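Local coordinates for protein cyclic UMP-AMP synthase (Rhodothermus marinus SG0.5JP17-172, PDB 6E0K) that joins UTP and ATP into the cyclic dinucleotide 3',3'-cUAMP, a second messenger that triggers abortive infection in CBASS antiphage defence, at residues S69-N74 and Q135-P140; D148-M153 and V165-L170. All coordinates share one frame; numbering follows the deposited sequence.

Contact 1 of 2, residues S69-N74 and Q135-P140; sequences SVFMNN and QYRKYP
The guanidinium of Arg137 lies flat over one face of the Phe71 ring, the two planes only 5° apart. Its CZ sits 3.7 Å from the centroid of the Phe71 ring, a cation-pi stack, and the CD methylene of Arg137 adds a CH-pi contact on that face. At the guanidinium edge, Arg137 NE donates to Gln135 OE1 at 2.9 Å, almost straight and in plane. Gln135 NE2 bonds to Asn68 OD1, which holds OE1 toward Arg137. Arg137 NH1 donates in the same plane to Tyr139 OH at 3.0 Å. These two bonds fix the rotation of the group and hold it parallel to the ring. The extended Arg137 chain lays this flat end on the ring. Phe85 meets the Phe71 ring edge-to-face.

Strands 71-73 and 127-138 run parallel here, at the margin of the nucleotidyltransferase sheet. Met72 bonds to both sides of Tyr136: its N donates to Gln135 O at 2.9 Å, and its O accepts from Arg137 N, also at 2.9 Å. Met72 and Tyr136 share the face of the sheet away from Phe71 and Arg137. There the Tyr136 ring runs alongside the backbone of 72-74.

Past the strands, the Asn74 amide grips the backbone of Tyr139 twice. OD1 of Asn74 accepts from Tyr139 N at 2.8 Å on an in-plane lone pair, and ND2 of Asn74 donates to Tyr139 O at 3.0 Å.

Contact 2 of 2, residues D148-M153 and V165-L170; sequences DYIEGM and VNYPKL
Met153 and Asn166 form an antiparallel hydrogen-bonded pair, with their CA atoms 5.5 Å apart. Met153 N donates to Asn166 O at 2.9 Å, and Asn166 N returns a bond to Met153 O, also at 2.9 Å. Just beyond the pair segment 165-170 leaves the sheet. Tyr167 sits at the N-cap position of helix 168-181. Gly152 has no side chain, and Asn166 O and the Tyr167 ring lie close against its CA.

The arrangement is one end of the beta hairpin of strands 150-157 and 162-166, with the helix starting after one intervening residue. The strand end carries Asn166, which binds UTP. One water ties helix to strand: it donates to Glu151 O and accepts a weak bond from Leu170 N. Glu151 O also lies at the edge of the Tyr167 ring, in its plane.

Ile150 CG2 meets Leu170 CD1 at 3.6 Å and touches CE2 of Tyr167; Ile150 crosses both side chains at about a right angle. Farther along the strand, Met153 bends at chi2 and chi3 and runs beside Asn166, and its CG packs on Pro168 CD. Glu151 starts away from the helix, but its extended chain brings OE2 to Lys169 NZ at 3.1 Å. This salt bridge uses the syn lone pair of Glu151 OE2. Glu42 gives Lys169 NZ a second carboxylate partner, which would favour its charged form.

How the contacts relate
Contact 1 and contact 2 lie side by side in one sheet, their centres about 9 Å apart. Strand 127-138 pairs with 71-73 in contact 1 and, antiparallel, with strand 150-157 of contact 2. Two probable backbone hydrogen bonds join them: Gly152 N to Tyr136 O at 2.8 Å, and Lys138 N to Ile150 O at 2.9 Å. Lys138 CE also packs on Tyr167 OH at 3.3 Å. Contact 2 is nearer the nucleotide-binding residues. It contains Asn166, which binds UTP, and the Pro168 side chain is about 4 Å from that of Gln46, which binds UTP and ATP. Contact 1 stands farther off, with the Tyr136 side chain about 8 Å from that of Asn166.

Contact 1 of 2, residues S69-N74 and Q135-P140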
# COMPACT_ATOMS: atom_id res chain seq x y z
N SER A 69 5.92 -7.23 20.91
CA SER A 69 6.58 -7.42 22.19
C SER A 69 8.09 -7.26 22.09
O SER A 69 8.76 -7.08 23.10
CB SER A 69 6.23 -8.80 22.74
OG SER A 69 6.67 -9.80 21.84
N VAL A 70 8.62 -7.35 20.88
CA VAL A 70 10.03 -7.12 20.61
C VAL A 70 10.09 -6.30 19.33
O VAL A 70 9.10 -6.17 18.61
CB VAL A 70 10.81 -8.43 20.47
CG1 VAL A 70 10.69 -9.27 21.75
CG2 VAL A 70 10.31 -9.22 19.29
N PHE A 71 11.27 -5.74 19.06
CA PHE A 71 11.42 -4.91 17.87
C PHE A 71 12.80 -5.06 17.27
O PHE A 71 13.80 -5.12 17.99
CB PHE A 71 11.15 -3.43 18.17
CG PHE A 71 11.92 -2.89 19.32
CD1 PHE A 71 13.15 -2.28 19.14
CD2 PHE A 71 11.41 -2.99 20.61
CE1 PHE A 71 13.87 -1.80 20.22
CE2 PHE A 71 12.12 -2.51 21.69
CZ PHE A 71 13.35 -1.91 21.49
N MET A 72 12.84 -5.10 15.95
CA MET A 72 14.09 -4.93 15.23
C MET A 72 14.33 -3.44 15.04
O MET A 72 13.45 -2.61 15.27
CB MET A 72 14.02 -5.74 13.93
CG MET A 72 13.65 -7.21 14.27
SD MET A 72 13.70 -8.37 12.90
CE MET A 72 15.28 -7.95 12.17
N ASN A 73 15.55 -3.07 14.68
CA ASN A 73 15.91 -1.66 14.76
C ASN A 73 17.24 -1.44 14.06
O ASN A 73 17.90 -2.38 13.62
CB ASN A 73 16.00 -1.21 16.21
CG ASN A 73 16.98 -2.04 16.99
OD1 ASN A 73 18.18 -1.86 16.85
ND2 ASN A 73 16.47 -2.99 17.79
N ASN A 74 17.63 -0.16 13.98
CA ASN A 74 18.89 0.25 13.39
C ASN A 74 19.89 0.73 14.44
O ASN A 74 20.84 1.45 14.09
CB ASN A 74 18.66 1.36 12.36
CG ASN A 74 18.09 2.62 12.99
OD1 ASN A 74 17.48 2.58 14.06
ND2 ASN A 74 18.31 3.75 12.33
N GLN A 135 7.71 -5.49 14.71
CA GLN A 135 7.87 -4.05 14.80
C GLN A 135 9.32 -3.66 14.50
O GLN A 135 10.25 -4.32 14.96
CB GLN A 135 7.48 -3.58 16.20
CG GLN A 135 7.53 -2.08 16.42
CD GLN A 135 7.26 -1.73 17.87
OE1 GLN A 135 8.10 -1.15 18.55
NE2 GLN A 135 6.08 -2.11 18.36
N TYR A 136 9.49 -2.61 13.70
CA TYR A 136 10.81 -2.07 13.38
C TYR A 136 10.86 -0.63 13.87
O TYR A 136 9.93 0.14 13.63
CB TYR A 136 11.07 -2.12 11.87
CG TYR A 136 12.45 -1.62 11.51
CD1 TYR A 136 13.54 -2.47 11.55
CD2 TYR A 136 12.66 -0.29 11.14
CE1 TYR A 136 14.83 -2.02 11.21
CE2 TYR A 136 13.92 0.16 10.81
CZ TYR A 136 15.00 -0.70 10.84
OH TYR A 136 16.24 -0.23 10.50
N ARG A 137 11.92 -0.28 14.59
CA ARG A 137 12.11 1.08 15.08
C ARG A 137 13.30 1.69 14.38
O ARG A 137 14.43 1.21 14.52
CB ARG A 137 12.33 1.09 16.59
CG ARG A 137 11.12 0.60 17.39
CD ARG A 137 11.36 0.83 18.88
NE ARG A 137 10.30 0.25 19.70
CZ ARG A 137 10.25 0.33 21.02
NH1 ARG A 137 11.21 0.97 21.69
NH2 ARG A 137 9.25 -0.23 21.69
N LYS A 138 13.06 2.78 13.64
CA LYS A 138 14.12 3.54 13.01
C LYS A 138 14.46 4.70 13.93
O LYS A 138 13.68 5.65 14.07
CB LYS A 138 13.70 4.03 11.63
CG LYS A 138 14.78 4.83 10.93
CD LYS A 138 14.44 5.08 9.47
CE LYS A 138 13.12 5.82 9.32
NZ LYS A 138 12.89 6.18 7.88
N TYR A 139 15.63 4.62 14.58
CA TYR A 139 16.10 5.61 15.53
C TYR A 139 17.06 6.58 14.86
O TYR A 139 17.77 6.21 13.92
CB TYR A 139 16.83 4.95 16.70
CG TYR A 139 15.95 4.31 17.75
CD1 TYR A 139 15.53 2.99 17.63
CD2 TYR A 139 15.59 5.02 18.89
CE1 TYR A 139 14.74 2.40 18.62
CE2 TYR A 139 14.80 4.44 19.88
CZ TYR A 139 14.40 3.13 19.74
OH TYR A 139 13.62 2.56 20.72
N PRO A 140 17.11 7.80 15.38
CA PRO A 140 18.08 8.78 14.89
C PRO A 140 19.47 8.50 15.41
O PRO A 140 19.65 7.75 16.38
CB PRO A 140 17.54 10.10 15.45
CG PRO A 140 16.85 9.70 16.70
CD PRO A 140 16.21 8.38 16.38

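Contact 2 of 2, residues D148-M153 and V165-L170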
# COMPACT_ATOMS: atom_id res chain seq x y z
N ASP A 148 12.05 8.64 20.78
CA ASP A 148 12.30 9.35 19.53
C ASP A 148 12.69 8.32 18.47
O ASP A 148 13.87 8.04 18.25
CB ASP A 148 13.39 10.40 19.74
CG ASP A 148 13.69 11.24 18.49
OD1 ASP A 148 13.03 11.07 17.45
OD2 ASP A 148 14.60 12.09 18.58
N TYR A 149 11.68 7.74 17.83
CA TYR A 149 11.92 6.81 16.74
C TYR A 149 10.69 6.81 15.84
O TYR A 149 9.61 7.24 16.24
CB TYR A 149 12.20 5.38 17.23
CG TYR A 149 11.08 4.77 18.04
CD1 TYR A 149 10.03 4.08 17.43
CD2 TYR A 149 11.09 4.85 19.42
CE1 TYR A 149 9.01 3.50 18.19
CE2 TYR A 149 10.08 4.29 20.19
CZ TYR A 149 9.05 3.62 19.57
OH TYR A 149 8.06 3.06 20.35
N ILE A 150 10.87 6.30 14.63
CA ILE A 150 9.79 6.12 13.67
C ILE A 150 9.49 4.64 13.59
O ILE A 150 10.40 3.82 13.41
CB ILE A 150 10.17 6.72 12.31
CG1 ILE A 150 10.39 8.22 12.45
CG2 ILE A 150 9.07 6.44 11.28
CD1 ILE A 150 10.98 8.87 11.24
N GLU A 151 8.21 4.28 13.72
CA GLU A 151 7.81 2.89 13.80
C GLU A 151 7.39 2.38 12.43
O GLU A 151 6.55 3.00 11.76
CB GLU A 151 6.67 2.67 14.80
CG GLU A 151 6.39 1.20 15.03
CD GLU A 151 5.07 0.94 15.73
OE1 GLU A 151 4.89 1.47 16.85
OE2 GLU A 151 4.23 0.23 15.16
N GLY A 152 7.96 1.25 12.03
CA GLY A 152 7.53 0.47 10.90
C GLY A 152 7.43 -0.99 11.29
O GLY A 152 7.16 -1.33 12.44
N MET A 153 7.65 -1.86 10.31
CA MET A 153 7.71 -3.28 10.57
C MET A 153 8.70 -3.89 9.60
O MET A 153 9.09 -3.27 8.60
CB MET A 153 6.33 -3.95 10.47
CG MET A 153 5.56 -3.65 9.19
SD MET A 153 6.16 -4.60 7.78
CE MET A 153 4.63 -4.82 6.84
N VAL A 165 11.80 -3.48 5.18
CA VAL A 165 11.17 -2.60 6.16
C VAL A 165 10.07 -1.82 5.47
O VAL A 165 10.31 -1.18 4.44
CB VAL A 165 12.20 -1.66 6.80
CG1 VAL A 165 11.49 -0.72 7.78
CG2 VAL A 165 13.30 -2.46 7.51
N ASN A 166 8.86 -1.89 6.02
CA ASN A 166 7.73 -1.14 5.50
C ASN A 166 7.11 -0.30 6.61
O ASN A 166 7.33 -0.54 7.80
CB ASN A 166 6.65 -2.06 4.91
CG ASN A 166 7.09 -2.76 3.64
OD1 ASN A 166 8.07 -2.38 2.99
ND2 ASN A 166 6.36 -3.80 3.28
N TYR A 167 6.30 0.68 6.21
CA TYR A 167 5.66 1.61 7.14
C TYR A 167 4.17 1.75 6.83
O TYR A 167 3.69 2.86 6.58
CB TYR A 167 6.35 2.96 7.09
CG TYR A 167 7.82 2.93 7.42
CD1 TYR A 167 8.78 2.72 6.44
CD2 TYR A 167 8.24 3.10 8.74
CE1 TYR A 167 10.16 2.69 6.79
CE2 TYR A 167 9.58 3.09 9.08
CZ TYR A 167 10.53 2.87 8.11
OH TYR A 167 11.86 2.85 8.48
N PRO A 168 3.41 0.66 6.85
CA PRO A 168 2.00 0.75 6.44
C PRO A 168 1.16 1.64 7.33
O PRO A 168 0.21 2.28 6.84
CB PRO A 168 1.52 -0.71 6.50
CG PRO A 168 2.42 -1.35 7.53
CD PRO A 168 3.76 -0.69 7.33
N LYS A 169 1.45 1.72 8.63
CA LYS A 169 0.66 2.59 9.49
C LYS A 169 0.84 4.05 9.12
O LYS A 169 -0.12 4.82 9.16
CB LYS A 169 1.04 2.37 10.96
CG LYS A 169 0.77 0.96 11.45
CD LYS A 169 1.14 0.86 12.91
CE LYS A 169 0.82 -0.53 13.45
NZ LYS A 169 1.24 -0.66 14.88
N LEU A 170 2.07 4.45 8.77
CA LEU A 170 2.29 5.83 8.36
C LEU A 170 1.69 6.10 6.99
O LEU A 170 1.16 7.19 6.74
CB LEU A 170 3.78 6.15 8.34
CG LEU A 170 4.41 6.17 9.73
CD1 LEU A 170 5.89 6.44 9.59
CD2 LEU A 170 3.73 7.23 10.57
O HOH W 1 4.43 3.16 10.59